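Local atomic coordinates of aldehyde dehydrogenase (Staphylococcus aureus, PDB entry 6K10), a protein that oxidises 4,4'-diaponeurosporen-4-al to 4,4'-diaponeurosporenoic acid with NAD+, a step in the biosynthesis of the carotenoid staphyloxanthin. Residues Gly315-Glu320 / Tyr324-Leu329; Ala119-Pro124 / Glu343-Ile348; Asn231-Ser236 / Leu275-Gly280. The protein carries 1 engineered substitution. All blocks are in the same frame, centred on the assembly; numbering follows the deposited sequence.

Contact 1 of 3, residues Gly315-Glu320 / Tyr324-Leu329; sequences GGHSDE and YIEPTL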
ATOM      1  N   GLY A 315      30.363  13.425 -27.612  1.00 25.17           N
ATOM      2  CA  GLY A 315      29.276  12.855 -28.384  1.00 26.23           C
ATOM      3  C   GLY A 315      28.442  13.860 -29.152  1.00 26.26           C
ATOM      4  O   GLY A 315      28.981  14.764 -29.796  1.00 29.37           O
ATOM      5  N   GLY A 316      27.122  13.699 -29.099  1.00 23.78           N
ATOM      6  CA  GLY A 316      26.210  14.601 -29.767  1.00 27.38           C
ATOM      7  C   GLY A 316      25.797  14.194 -31.164  1.00 27.82           C
ATOM      8  O   GLY A 316      24.974  14.889 -31.774  1.00 26.80           O
ATOM      9  N   HIS A 317      26.337  13.101 -31.694  1.00 26.06           N
ATOM     10  CA  HIS A 317      25.960  12.666 -33.028  1.00 26.89           C
ATOM     11  C   HIS A 317      24.638  11.906 -32.992  1.00 23.58           C
ATOM     12  O   HIS A 317      24.231  11.356 -31.965  1.00 23.30           O
ATOM     13  CB  HIS A 317      27.052  11.792 -33.646  1.00 28.74           C
ATOM     14  CG  HIS A 317      28.295  12.547 -34.001  1.00 34.25           C
ATOM     15  ND1 HIS A 317      29.371  12.654 -33.147  1.00 34.34           N
ATOM     16  CD2 HIS A 317      28.628  13.242 -35.115  1.00 35.97           C
ATOM     17  CE1 HIS A 317      30.316  13.377 -33.721  1.00 35.37           C
ATOM     18  NE2 HIS A 317      29.890  13.746 -34.916  1.00 35.82           N
ATOM     19  N   SER A 318      23.963  11.887 -34.137  1.00 25.44           N
ATOM     20  CA  SER A 318      22.675  11.223 -34.251  1.00 25.29           C
ATOM     21  C   SER A 318      22.500  10.720 -35.674  1.00 25.86           C
ATOM     22  O   SER A 318      23.152  11.193 -36.608  1.00 22.78           O
ATOM     23  CB  SER A 318      21.523  12.157 -33.866  1.00 29.80           C
ATOM     24  OG  SER A 318      21.554  13.343 -34.642  1.00 29.17           O
ATOM     25  N   ASP A 319      21.614   9.738 -35.824  1.00 27.23           N
ATOM     26  CA  ASP A 319      21.248   9.228 -37.143  1.00 27.96           C
ATOM     27  C   ASP A 319      19.776   8.847 -37.088  1.00 29.52           C
ATOM     28  O   ASP A 319      19.407   7.874 -36.424  1.00 28.65           O
ATOM     29  CB  ASP A 319      22.117   8.040 -37.547  1.00 29.00           C
ATOM     30  CG  ASP A 319      21.897   7.619 -38.993  1.00 31.79           C
ATOM     31  OD1 ASP A 319      20.990   8.172 -39.649  1.00 33.39           O
ATOM     32  OD2 ASP A 319      22.637   6.739 -39.477  1.00 33.27           O
ATOM     33  N   GLU A 320      18.947   9.620 -37.790  1.00 28.22           N
ATOM     34  CA  GLU A 320      17.505   9.401 -37.768  1.00 29.03           C
ATOM     35  C   GLU A 320      17.135   8.041 -38.349  1.00 30.50           C
ATOM     36  O   GLU A 320      16.203   7.386 -37.867  1.00 31.93           O
ATOM     37  CB  GLU A 320      16.816  10.526 -38.540  1.00 31.03           C
ATOM     38  CG  GLU A 320      15.314  10.604 -38.384  1.00 33.44           C
ATOM     39  CD  GLU A 320      14.752  11.848 -39.045  1.00 38.98           C
ATOM     40  OE1 GLU A 320      13.877  12.506 -38.445  1.00 41.79           O
ATOM     41  OE2 GLU A 320      15.200  12.177 -40.163  1.00 41.13           O
ATOM     42  N   TYR A 324      19.228   6.539 -33.880  1.00 24.01           N
ATOM     43  CA  TYR A 324      20.467   6.453 -33.122  1.00 21.10           C
ATOM     44  C   TYR A 324      20.807   7.802 -32.509  1.00 23.03           C
ATOM     45  O   TYR A 324      20.721   8.836 -33.180  1.00 26.76           O
ATOM     46  CB  TYR A 324      21.614   5.992 -34.021  1.00 24.30           C
ATOM     47  CG  TYR A 324      22.985   6.209 -33.424  1.00 26.29           C
ATOM     48  CD1 TYR A 324      23.453   5.402 -32.396  1.00 25.79           C
ATOM     49  CD2 TYR A 324      23.812   7.225 -33.889  1.00 24.20           C
ATOM     50  CE1 TYR A 324      24.707   5.598 -31.849  1.00 27.59           C
ATOM     51  CE2 TYR A 324      25.067   7.428 -33.348  1.00 27.74           C
ATOM     52  CZ  TYR A 324      25.509   6.611 -32.327  1.00 28.12           C
ATOM     53  OH  TYR A 324      26.759   6.804 -31.781  1.00 28.35           O
ATOM     54  N   ILE A 325      21.200   7.785 -31.239  1.00 19.30           N
ATOM     55  CA  ILE A 325      21.734   8.961 -30.566  1.00 22.57           C
ATOM     56  C   ILE A 325      22.970   8.536 -29.789  1.00 23.14           C
ATOM     57  O   ILE A 325      22.901   7.628 -28.952  1.00 22.16           O
ATOM     58  CB  ILE A 325      20.704   9.625 -29.641  1.00 23.65           C
ATOM     59  CG1 ILE A 325      19.534  10.144 -30.475  1.00 25.55           C
ATOM     60  CG2 ILE A 325      21.348  10.762 -28.860  1.00 23.81           C
ATOM     61  CD1 ILE A 325      18.546  10.937 -29.704  1.00 27.78           C
ATOM     62  N   GLU A 326      24.092   9.184 -30.078  1.00 23.59           N
ATOM     63  CA  GLU A 326      25.357   8.857 -29.446  1.00 23.09           C
ATOM     64  C   GLU A 326      25.331   9.229 -27.964  1.00 22.73           C
ATOM     65  O   GLU A 326      24.673  10.197 -27.572  1.00 19.63           O
ATOM     66  CB  GLU A 326      26.486   9.605 -30.152  1.00 21.69           C
ATOM     67  CG  GLU A 326      27.889   9.221 -29.731  1.00 25.01           C
ATOM     68  CD  GLU A 326      28.944  10.075 -30.407  1.00 26.90           C
ATOM     69  OE1 GLU A 326      30.125   9.670 -30.411  1.00 29.87           O
ATOM     70  OE2 GLU A 326      28.593  11.152 -30.932  1.00 28.40           O
ATOM     71  N   PRO A 327      26.019   8.463 -27.115  1.00 22.18           N
ATOM     72  CA  PRO A 327      26.217   8.899 -25.729  1.00 20.07           C
ATOM     73  C   PRO A 327      26.802  10.302 -25.687  1.00 22.17           C
ATOM     74  O   PRO A 327      27.823  10.588 -26.315  1.00 24.55           O
ATOM     75  CB  PRO A 327      27.192   7.858 -25.173  1.00 22.48           C
ATOM     76  CG  PRO A 327      26.853   6.626 -25.923  1.00 21.93           C
ATOM     77  CD  PRO A 327      26.502   7.086 -27.324  1.00 22.68           C
ATOM     78  N   THR A 328      26.139  11.184 -24.945  1.00 22.49           N
ATOM     79  CA  THR A 328      26.450  12.606 -24.972  1.00 18.04           C
ATOM     80  C   THR A 328      26.598  13.136 -23.556  1.00 18.67           C
ATOM     81  O   THR A 328      25.736  12.894 -22.705  1.00 21.62           O
ATOM     82  CB  THR A 328      25.359  13.386 -25.711  1.00 22.02           C
ATOM     83  OG1 THR A 328      25.200  12.850 -27.030  1.00 24.22           O
ATOM     84  CG2 THR A 328      25.724  14.858 -25.804  1.00 25.48           C
ATOM     85  N   LEU A 329      27.686  13.862 -23.311  1.00 20.81           N
ATOM     86  CA  LEU A 329      27.924  14.542 -22.046  1.00 21.40           C
ATOM     87  C   LEU A 329      27.787  16.045 -22.248  1.00 20.72           C
ATOM     88  O   LEU A 329      28.228  16.583 -23.268  1.00 23.33           O
ATOM     89  CB  LEU A 329      29.318  14.220 -21.498  1.00 19.26           C
ATOM     90  CG  LEU A 329      29.707  12.746 -21.360  1.00 19.51           C
ATOM     91  CD1 LEU A 329      31.109  12.619 -20.774  1.00 19.97           C
ATOM     92  CD2 LEU A 329      28.700  11.993 -20.512  1.00 18.96           C
TER

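Contact 2 of 3, residues Ala119-Pro124 / Glu343-Ile348; sequences APFNYP and EIFGPI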
ATOM      1  N   ALA A 119       2.111  -1.736 -18.981  1.00 21.29           N
ATOM      2  CA  ALA A 119       3.557  -1.707 -19.113  1.00 21.62           C
ATOM      3  C   ALA A 119       3.998  -0.732 -20.194  1.00 23.87           C
ATOM      4  O   ALA A 119       3.345  -0.628 -21.235  1.00 22.63           O
ATOM      5  CB  ALA A 119       4.105  -3.096 -19.436  1.00 18.56           C
ATOM      6  N   PRO A 120       5.114  -0.022 -19.987  1.00 23.82           N
ATOM      7  CA  PRO A 120       5.577   0.950 -20.983  1.00 23.22           C
ATOM      8  C   PRO A 120       6.522   0.331 -22.001  1.00 23.36           C
ATOM      9  O   PRO A 120       6.658  -0.894 -22.062  1.00 23.72           O
ATOM     10  CB  PRO A 120       6.285   1.999 -20.124  1.00 21.35           C
ATOM     11  CG  PRO A 120       6.891   1.180 -19.025  1.00 17.39           C
ATOM     12  CD  PRO A 120       5.950   0.014 -18.774  1.00 20.25           C
ATOM     13  N   PHE A 121       7.192   1.167 -22.796  1.00 22.01           N
ATOM     14  CA  PHE A 121       7.970   0.706 -23.940  1.00 19.90           C
ATOM     15  C   PHE A 121       9.408   0.319 -23.611  1.00 19.35           C
ATOM     16  O   PHE A 121      10.024  -0.397 -24.408  1.00 21.94           O
ATOM     17  CB  PHE A 121       7.994   1.790 -25.032  1.00 17.42           C
ATOM     18  CG  PHE A 121       8.877   2.976 -24.694  1.00 22.41           C
ATOM     19  CD1 PHE A 121      10.246   2.932 -24.913  1.00 23.12           C
ATOM     20  CD2 PHE A 121       8.333   4.142 -24.192  1.00 24.29           C
ATOM     21  CE1 PHE A 121      11.054   4.007 -24.607  1.00 23.82           C
ATOM     22  CE2 PHE A 121       9.137   5.228 -23.895  1.00 27.76           C
ATOM     23  CZ  PHE A 121      10.501   5.161 -24.107  1.00 25.08           C
ATOM     24  N   ASN A 122       9.976   0.798 -22.498  1.00 20.56           N
ATOM     25  CA  ASN A 122      11.429   0.777 -22.363  1.00 23.23           C
ATOM     26  C   ASN A 122      11.975  -0.586 -21.952  1.00 22.78           C
ATOM     27  O   ASN A 122      13.020  -1.006 -22.460  1.00 20.86           O
ATOM     28  CB  ASN A 122      11.883   1.869 -21.386  1.00 24.22           C
ATOM     29  CG  ASN A 122      11.279   1.725 -20.003  1.00 25.27           C
ATOM     30  OD1 ASN A 122      10.101   1.416 -19.851  1.00 25.48           O
ATOM     31  ND2 ASN A 122      12.092   1.972 -18.980  1.00 21.81           N
ATOM     32  N   TYR A 123      11.306  -1.286 -21.040  1.00 20.34           N
ATOM     33  CA  TYR A 123      11.565  -2.701 -20.784  1.00 21.09           C
ATOM     34  C   TYR A 123      10.239  -3.420 -20.990  1.00 19.83           C
ATOM     35  O   TYR A 123       9.601  -3.878 -20.032  1.00 18.60           O
ATOM     36  CB  TYR A 123      12.147  -2.938 -19.393  1.00 20.38           C
ATOM     37  CG  TYR A 123      13.514  -2.313 -19.225  1.00 21.29           C
ATOM     38  CD1 TYR A 123      13.646  -0.964 -18.925  1.00 21.16           C
ATOM     39  CD2 TYR A 123      14.670  -3.064 -19.390  1.00 24.86           C
ATOM     40  CE1 TYR A 123      14.888  -0.383 -18.780  1.00 20.43           C
ATOM     41  CE2 TYR A 123      15.920  -2.491 -19.244  1.00 22.29           C
ATOM     42  CZ  TYR A 123      16.022  -1.150 -18.940  1.00 21.98           C
ATOM     43  OH  TYR A 123      17.262  -0.571 -18.796  1.00 22.07           O
ATOM     44  N   PRO A 124       9.798  -3.530 -22.247  1.00 20.52           N
ATOM     45  CA  PRO A 124       8.392  -3.867 -22.514  1.00 20.57           C
ATOM     46  C   PRO A 124       8.032  -5.291 -22.161  1.00 21.72           C
ATOM     47  O   PRO A 124       6.842  -5.592 -22.010  1.00 20.76           O
ATOM     48  CB  PRO A 124       8.258  -3.613 -24.020  1.00 24.80           C
ATOM     49  CG  PRO A 124       9.638  -3.843 -24.557  1.00 24.36           C
ATOM     50  CD  PRO A 124      10.591  -3.401 -23.481  1.00 24.27           C
ATOM     51  N   GLU A 343      12.379  14.820 -17.672  1.00 24.34           N
ATOM     52  CA  GLU A 343      13.059  13.536 -17.578  1.00 25.72           C
ATOM     53  C   GLU A 343      13.653  13.190 -18.936  1.00 23.36           C
ATOM     54  O   GLU A 343      12.932  13.098 -19.933  1.00 21.58           O
ATOM     55  CB  GLU A 343      12.089  12.449 -17.115  1.00 22.97           C
ATOM     56  CG  GLU A 343      12.713  11.058 -16.999  1.00 23.67           C
ATOM     57  CD  GLU A 343      11.806  10.059 -16.297  1.00 24.61           C
ATOM     58  OE1 GLU A 343      10.654  10.420 -15.972  1.00 24.71           O
ATOM     59  OE2 GLU A 343      12.248   8.914 -16.062  1.00 23.97           O
ATOM     60  N   ILE A 344      14.973  13.017 -18.975  1.00 23.12           N
ATOM     61  CA  ILE A 344      15.666  12.878 -20.253  1.00 19.74           C
ATOM     62  C   ILE A 344      15.274  11.577 -20.941  1.00 19.84           C
ATOM     63  O   ILE A 344      14.903  11.570 -22.121  1.00 22.26           O
ATOM     64  CB  ILE A 344      17.186  12.978 -20.043  1.00 20.87           C
ATOM     65  CG1 ILE A 344      17.523  14.327 -19.411  1.00 20.77           C
ATOM     66  CG2 ILE A 344      17.924  12.790 -21.355  1.00 18.01           C
ATOM     67  CD1 ILE A 344      18.939  14.440 -18.951  1.00 18.06           C
ATOM     68  N   PHE A 345      15.343  10.462 -20.213  1.00 20.66           N
ATOM     69  CA  PHE A 345      14.983   9.146 -20.738  1.00 22.73           C
ATOM     70  C   PHE A 345      15.717   8.871 -22.049  1.00 22.53           C
ATOM     71  O   PHE A 345      15.136   8.429 -23.043  1.00 20.64           O
ATOM     72  CB  PHE A 345      13.468   9.026 -20.913  1.00 21.56           C
ATOM     73  CG  PHE A 345      12.897   7.736 -20.396  1.00 23.14           C
ATOM     74  CD1 PHE A 345      12.791   7.508 -19.033  1.00 19.36           C
ATOM     75  CD2 PHE A 345      12.453   6.759 -21.270  1.00 24.54           C
ATOM     76  CE1 PHE A 345      12.260   6.324 -18.552  1.00 22.61           C
ATOM     77  CE2 PHE A 345      11.921   5.573 -20.796  1.00 24.09           C
ATOM     78  CZ  PHE A 345      11.826   5.355 -19.435  1.00 19.91           C
ATOM     79  N   GLY A 346      17.014   9.165 -22.045  1.00 21.71           N
ATOM     80  CA  GLY A 346      17.844   9.020 -23.214  1.00 19.86           C
ATOM     81  C   GLY A 346      19.311   9.182 -22.873  1.00 19.19           C
ATOM     82  O   GLY A 346      19.676   9.464 -21.728  1.00 21.95           O
ATOM     83  N   PRO A 347      20.189   9.022 -23.872  1.00 20.96           N
ATOM     84  CA  PRO A 347      21.638   8.987 -23.634  1.00 22.41           C
ATOM     85  C   PRO A 347      22.292  10.368 -23.616  1.00 18.32           C
ATOM     86  O   PRO A 347      23.358  10.579 -24.207  1.00 19.51           O
ATOM     87  CB  PRO A 347      22.147   8.139 -24.794  1.00 22.75           C
ATOM     88  CG  PRO A 347      21.217   8.497 -25.916  1.00 22.78           C
ATOM     89  CD  PRO A 347      19.868   8.789 -25.293  1.00 21.95           C
ATOM     90  N   ILE A 348      21.655  11.319 -22.944  1.00 20.01           N
ATOM     91  CA  ILE A 348      22.216  12.643 -22.710  1.00 20.75           C
ATOM     92  C   ILE A 348      22.435  12.788 -21.213  1.00 18.01           C
ATOM     93  O   ILE A 348      21.501  12.601 -20.425  1.00 19.36           O
ATOM     94  CB  ILE A 348      21.296  13.755 -23.242  1.00 22.19           C
ATOM     95  CG1 ILE A 348      20.961  13.517 -24.715  1.00 26.65           C
ATOM     96  CG2 ILE A 348      21.956  15.109 -23.061  1.00 21.66           C
ATOM     97  CD1 ILE A 348      19.992  14.528 -25.291  1.00 28.88           C
TER

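Contact 3 of 3, residues Asn231-Ser236 / Leu275-Gly280; sequences NIKVAS and LREFYG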
ATOM      1  N   ASN A 231      35.941   7.854  -5.968  1.00 26.04           N
ATOM      2  CA  ASN A 231      36.822   7.169  -6.910  1.00 25.28           C
ATOM      3  C   ASN A 231      36.300   7.491  -8.303  1.00 24.63           C
ATOM      4  O   ASN A 231      35.298   6.928  -8.747  1.00 21.96           O
ATOM      5  CB  ASN A 231      36.836   5.668  -6.644  1.00 26.19           C
ATOM      6  CG  ASN A 231      37.862   4.931  -7.485  1.00 29.58           C
ATOM      7  OD1 ASN A 231      38.071   5.245  -8.657  1.00 28.63           O
ATOM      8  ND2 ASN A 231      38.509   3.939  -6.885  1.00 29.66           N
ATOM      9  N   ILE A 232      36.987   8.398  -8.999  1.00 23.89           N
ATOM     10  CA  ILE A 232      36.421   9.007 -10.202  1.00 25.79           C
ATOM     11  C   ILE A 232      36.283   7.985 -11.324  1.00 25.79           C
ATOM     12  O   ILE A 232      35.251   7.927 -12.002  1.00 23.87           O
ATOM     13  CB  ILE A 232      37.267  10.215 -10.637  1.00 26.68           C
ATOM     14  CG1 ILE A 232      37.319  11.255  -9.515  1.00 27.14           C
ATOM     15  CG2 ILE A 232      36.707  10.823 -11.911  1.00 25.00           C
ATOM     16  CD1 ILE A 232      35.989  11.935  -9.250  1.00 24.74           C
ATOM     17  N   LYS A 233      37.318   7.173 -11.550  1.00 26.08           N
ATOM     18  CA  LYS A 233      37.260   6.237 -12.671  1.00 25.26           C
ATOM     19  C   LYS A 233      36.224   5.147 -12.429  1.00 21.05           C
ATOM     20  O   LYS A 233      35.460   4.801 -13.338  1.00 21.81           O
ATOM     21  CB  LYS A 233      38.631   5.619 -12.936  1.00 29.61           C
ATOM     22  CG  LYS A 233      38.676   4.811 -14.231  1.00 32.36           C
ATOM     23  CD  LYS A 233      38.195   5.656 -15.406  1.00 34.41           C
ATOM     24  CE  LYS A 233      38.380   4.949 -16.741  1.00 34.21           C
ATOM     25  NZ  LYS A 233      37.561   3.711 -16.868  1.00 33.01           N
ATOM     26  N   VAL A 234      36.184   4.593 -11.215  1.00 21.08           N
ATOM     27  CA  VAL A 234      35.176   3.588 -10.892  1.00 20.78           C
ATOM     28  C   VAL A 234      33.779   4.198 -10.931  1.00 17.96           C
ATOM     29  O   VAL A 234      32.821   3.559 -11.382  1.00 21.47           O
ATOM     30  CB  VAL A 234      35.477   2.948  -9.526  1.00 23.94           C
ATOM     31  CG1 VAL A 234      34.404   1.931  -9.170  1.00 23.37           C
ATOM     32  CG2 VAL A 234      36.847   2.293  -9.544  1.00 25.14           C
ATOM     33  N   ALA A 235      33.640   5.436 -10.455  1.00 19.19           N
ATOM     34  CA  ALA A 235      32.354   6.121 -10.548  1.00 20.26           C
ATOM     35  C   ALA A 235      31.913   6.247 -11.998  1.00 20.21           C
ATOM     36  O   ALA A 235      30.756   5.973 -12.335  1.00 20.58           O
ATOM     37  CB  ALA A 235      32.440   7.499  -9.894  1.00 22.07           C
ATOM     38  N   SER A 236      32.832   6.652 -12.875  1.00 21.20           N
ATOM     39  CA  SER A 236      32.478   6.842 -14.275  1.00 22.81           C
ATOM     40  C   SER A 236      32.059   5.529 -14.925  1.00 22.88           C
ATOM     41  O   SER A 236      31.174   5.510 -15.788  1.00 23.38           O
ATOM     42  CB  SER A 236      33.650   7.472 -15.026  1.00 23.85           C
ATOM     43  OG  SER A 236      34.610   6.496 -15.387  1.00 27.95           O
ATOM     44  N   LEU A 275      33.463   5.548 -21.901  1.00 20.94           N
ATOM     45  CA  LEU A 275      32.601   5.358 -23.062  1.00 22.29           C
ATOM     46  C   LEU A 275      33.378   4.789 -24.243  1.00 23.53           C
ATOM     47  O   LEU A 275      32.865   3.940 -24.982  1.00 23.61           O
ATOM     48  CB  LEU A 275      31.933   6.681 -23.432  1.00 24.42           C
ATOM     49  CG  LEU A 275      30.881   7.149 -22.428  1.00 21.73           C
ATOM     50  CD1 LEU A 275      30.459   8.587 -22.691  1.00 22.56           C
ATOM     51  CD2 LEU A 275      29.681   6.216 -22.465  1.00 21.82           C
ATOM     52  N   ARG A 276      34.623   5.234 -24.431  1.00 21.71           N
ATOM     53  CA  ARG A 276      35.459   4.655 -25.479  1.00 23.88           C
ATOM     54  C   ARG A 276      35.811   3.205 -25.165  1.00 22.76           C
ATOM     55  O   ARG A 276      35.850   2.359 -26.067  1.00 22.31           O
ATOM     56  CB  ARG A 276      36.725   5.491 -25.665  1.00 25.04           C
ATOM     57  CG  ARG A 276      36.467   6.883 -26.221  1.00 24.67           C
ATOM     58  CD  ARG A 276      35.613   6.826 -27.477  1.00 26.64           C
ATOM     59  NE  ARG A 276      35.266   8.160 -27.961  1.00 30.75           N
ATOM     60  CZ  ARG A 276      34.336   8.401 -28.878  1.00 30.84           C
ATOM     61  NH1 ARG A 276      34.085   9.646 -29.259  1.00 35.15           N
ATOM     62  NH2 ARG A 276      33.651   7.399 -29.411  1.00 28.97           N
ATOM     63  N   GLU A 277      36.072   2.898 -23.891  1.00 23.57           N
ATOM     64  CA  GLU A 277      36.318   1.514 -23.496  1.00 24.64           C
ATOM     65  C   GLU A 277      35.087   0.649 -23.729  1.00 22.96           C
ATOM     66  O   GLU A 277      35.197  -0.497 -24.180  1.00 21.92           O
ATOM     67  CB  GLU A 277      36.733   1.457 -22.025  1.00 25.51           C
ATOM     68  CG  GLU A 277      38.109   2.026 -21.740  1.00 29.71           C
ATOM     69  CD  GLU A 277      38.354   2.233 -20.257  1.00 33.65           C
ATOM     70  OE1 GLU A 277      37.375   2.212 -19.481  1.00 32.20           O
ATOM     71  OE2 GLU A 277      39.526   2.413 -19.867  1.00 38.48           O
ATOM     72  N   PHE A 278      33.903   1.186 -23.419  1.00 21.05           N
ATOM     73  CA  PHE A 278      32.660   0.439 -23.590  1.00 22.32           C
ATOM     74  C   PHE A 278      32.363   0.190 -25.060  1.00 23.27           C
ATOM     75  O   PHE A 278      32.107  -0.948 -25.473  1.00 22.80           O
ATOM     76  CB  PHE A 278      31.490   1.209 -22.974  1.00 22.97           C
ATOM     77  CG  PHE A 278      31.366   1.074 -21.485  1.00 24.45           C
ATOM     78  CD1 PHE A 278      32.412   0.598 -20.714  1.00 25.73           C
ATOM     79  CD2 PHE A 278      30.189   1.445 -20.853  1.00 24.98           C
ATOM     80  CE1 PHE A 278      32.281   0.487 -19.341  1.00 26.97           C
ATOM     81  CE2 PHE A 278      30.053   1.339 -19.484  1.00 25.03           C
ATOM     82  CZ  PHE A 278      31.100   0.860 -18.726  1.00 24.15           C
ATOM     83  N   TYR A 279      32.380   1.251 -25.863  1.00 21.66           N
ATOM     84  CA  TYR A 279      31.734   1.248 -27.163  1.00 25.07           C
ATOM     85  C   TYR A 279      32.654   1.558 -28.335  1.00 25.65           C
ATOM     86  O   TYR A 279      32.202   1.471 -29.482  1.00 22.89           O
ATOM     87  CB  TYR A 279      30.572   2.254 -27.170  1.00 24.91           C
ATOM     88  CG  TYR A 279      29.561   2.064 -26.055  1.00 26.98           C
ATOM     89  CD1 TYR A 279      28.839   0.884 -25.936  1.00 21.63           C
ATOM     90  CD2 TYR A 279      29.314   3.078 -25.134  1.00 26.05           C
ATOM     91  CE1 TYR A 279      27.907   0.712 -24.928  1.00 20.93           C
ATOM     92  CE2 TYR A 279      28.384   2.915 -24.122  1.00 23.48           C
ATOM     93  CZ  TYR A 279      27.684   1.730 -24.023  1.00 24.10           C
ATOM     94  OH  TYR A 279      26.758   1.562 -23.018  1.00 22.44           O
ATOM     95  N   GLY A 280      33.911   1.921 -28.096  1.00 26.45           N
ATOM     96  CA  GLY A 280      34.826   2.190 -29.188  1.00 26.81           C
ATOM     97  C   GLY A 280      34.736   3.618 -29.698  1.00 27.46           C
ATOM     98  O   GLY A 280      34.043   4.475 -29.142  1.00 26.87           O
TER

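Contact 1 of 3, residues Gly315-Glu320 / Tyr324-Leu329
A beta hairpin brings Asp319 and Tyr324 together as an antiparallel hydrogen-bonded pair, the last rung before its turn. Tyr324 N gives a nearly straight bond to Asp319 O (2.9 Å), and Asp319 N returns one to Tyr324 O. The CB atoms of the two residues meet on one face of the sheet, while the Asp319 carboxylate leads off to Gln284. Ser318 and Ile325 form the neighbouring non-hydrogen-bonded pair, directed to the face covered by helix 295-307. Glu326 N then donates to His317 O at 173°, beyond which side chains take over the bonding. Extended and with CG anti to the backbone N (chi1 -172°), Glu326 runs alongside His317, and its OE2 collects two bonds from that one residue. His317 ND1 approaches Glu326 OE2 at 2.8 Å from the syn side, with the oxygen in the imidazole plane although ring and carboxylate are turned 48° apart; His317 N reaches the anti lone pair of the same OE2, N to O 3.1 Å. This double grip ties the ring to its own backbone through a single oxygen. Thr328 OG1 works as a relay, accepting from Gly316 N at 2.9 Å and donating to Glu326 O at 2.8 Å. Gly315 CA makes a CA-H...O contact with Pro327 O at 3.4 Å. The whole forms a short beta hairpin at the margin of a mixed sheet, in which strand 324-330 also pairs with strand 348-354.

Contact 2 of 3, residues Ala119-Pro124 / Glu343-Ile348
Phe345 reaches across from one loop to meet Phe121 and Asn122 of another, illustrating how a single aromatic ring can bridge distant parts of a chain. Its CB points toward the opposite loop, and the ring carries the contact along one side. CD2 comes first, 3.8 Å from Phe121 CZ. At CE2 the ring is shared: Phe121 CZ lies 3.6 Å away, near the plane of the Phe345 ring and at its edge, and Asn122 CB stands at 3.8 Å. The tip, CZ, meets the amide, with Asn122 ND2 at 3.4 Å. The two phenyl rings slide past each other obliquely, their planes at 75° and centroids 5.8 Å apart. Asn122 crosses Phe345 at about a right angle, and its ND2 is also hydrogen-bonded to Gln249 O. The Phe345 side chain lies about 4 Å from that of Ser251, an engineered residue at a predicted active-site position, consistent with a place in the wall of the catalytic pocket. Loop 119-124 joins strand 104-118 to helix 126-138, whose Leu127 touches Asn122, and the facing loop leads from strand 324-330 into strand 348-354.

Contact 3 of 3, residues Asn231-Ser236 / Leu275-Gly280
The first turn of helix 232-244 and the last turn of helix 264-279 run in broadly the same direction, offset from one another, and Lys233 and Glu277 span the gap. Such a contact shows how long charged side chains can link turns of two packed helices that are not in direct backbone contact. Lys233 leaves its helix with CG anti to the backbone N (chi1 -171°) and bends at chi2 and chi4, while Glu277 comes from the opposite direction, extended beyond CG. They meet at their charged groups in a salt bridge, Lys233 NZ to Glu277 OE1 at 3.0 Å. The ammonium arrives on the syn side of OE1, 23° out of the carboxylate plane; Glu277 OE2 lies farther from Lys233 NZ, at 3.8 Å. The same nitrogen has its strongest polar partner in Glu237, another salt bridge, and bonds Thr274 OG1, so the lysine is held between two carboxylates and a hydroxyl, and its positive charge is probably stabilised.

Each helix end is secured separately. Asn231 is the N-cap of its helix: OD1 accepts from Val234 N at 3.2 Å, the donor standing above the amide carbonyl plane. At the C-terminal end of helix 264-279, Gly280 leaves helical geometry with positive phi, and Arg276 NH2 donates to Gly280 O at 3.0 Å, in the carbonyl plane and on a lone pair.

Beneath this surface bridge, Leu275 and Phe278 pack on Cys240 of helix 232-244, and Leu275 meets Phe314 of strand 312-314. On the dimer side, Phe278 touches Pro451 and Val234 touches Glu445, both of the second subunit.

How the contacts relate
Contact 1 joins the other two directly. Its Thr328 N makes a probable hydrogen bond to Pro347 O of contact 2 at 2.9 Å, where strands 324-330 and 348-354 run parallel, and its Pro327 CB packs on Leu275 CD2 of contact 3 at 4.0 Å. Centres of contacts 1 and 2 are 16 Å apart, those of 1 and 3 about 17 Å; contacts 2 and 3 do not touch, their nearest atoms being about 8 Å apart. Both contacts 1 and 3 fall, in series, within the chain loop that contact 2 closes. Contact 2 alone borders the predicted active site: the Asn122 side chain is about 9 Å from that of Glu217, whereas the hairpin and helix bridge lie away from it.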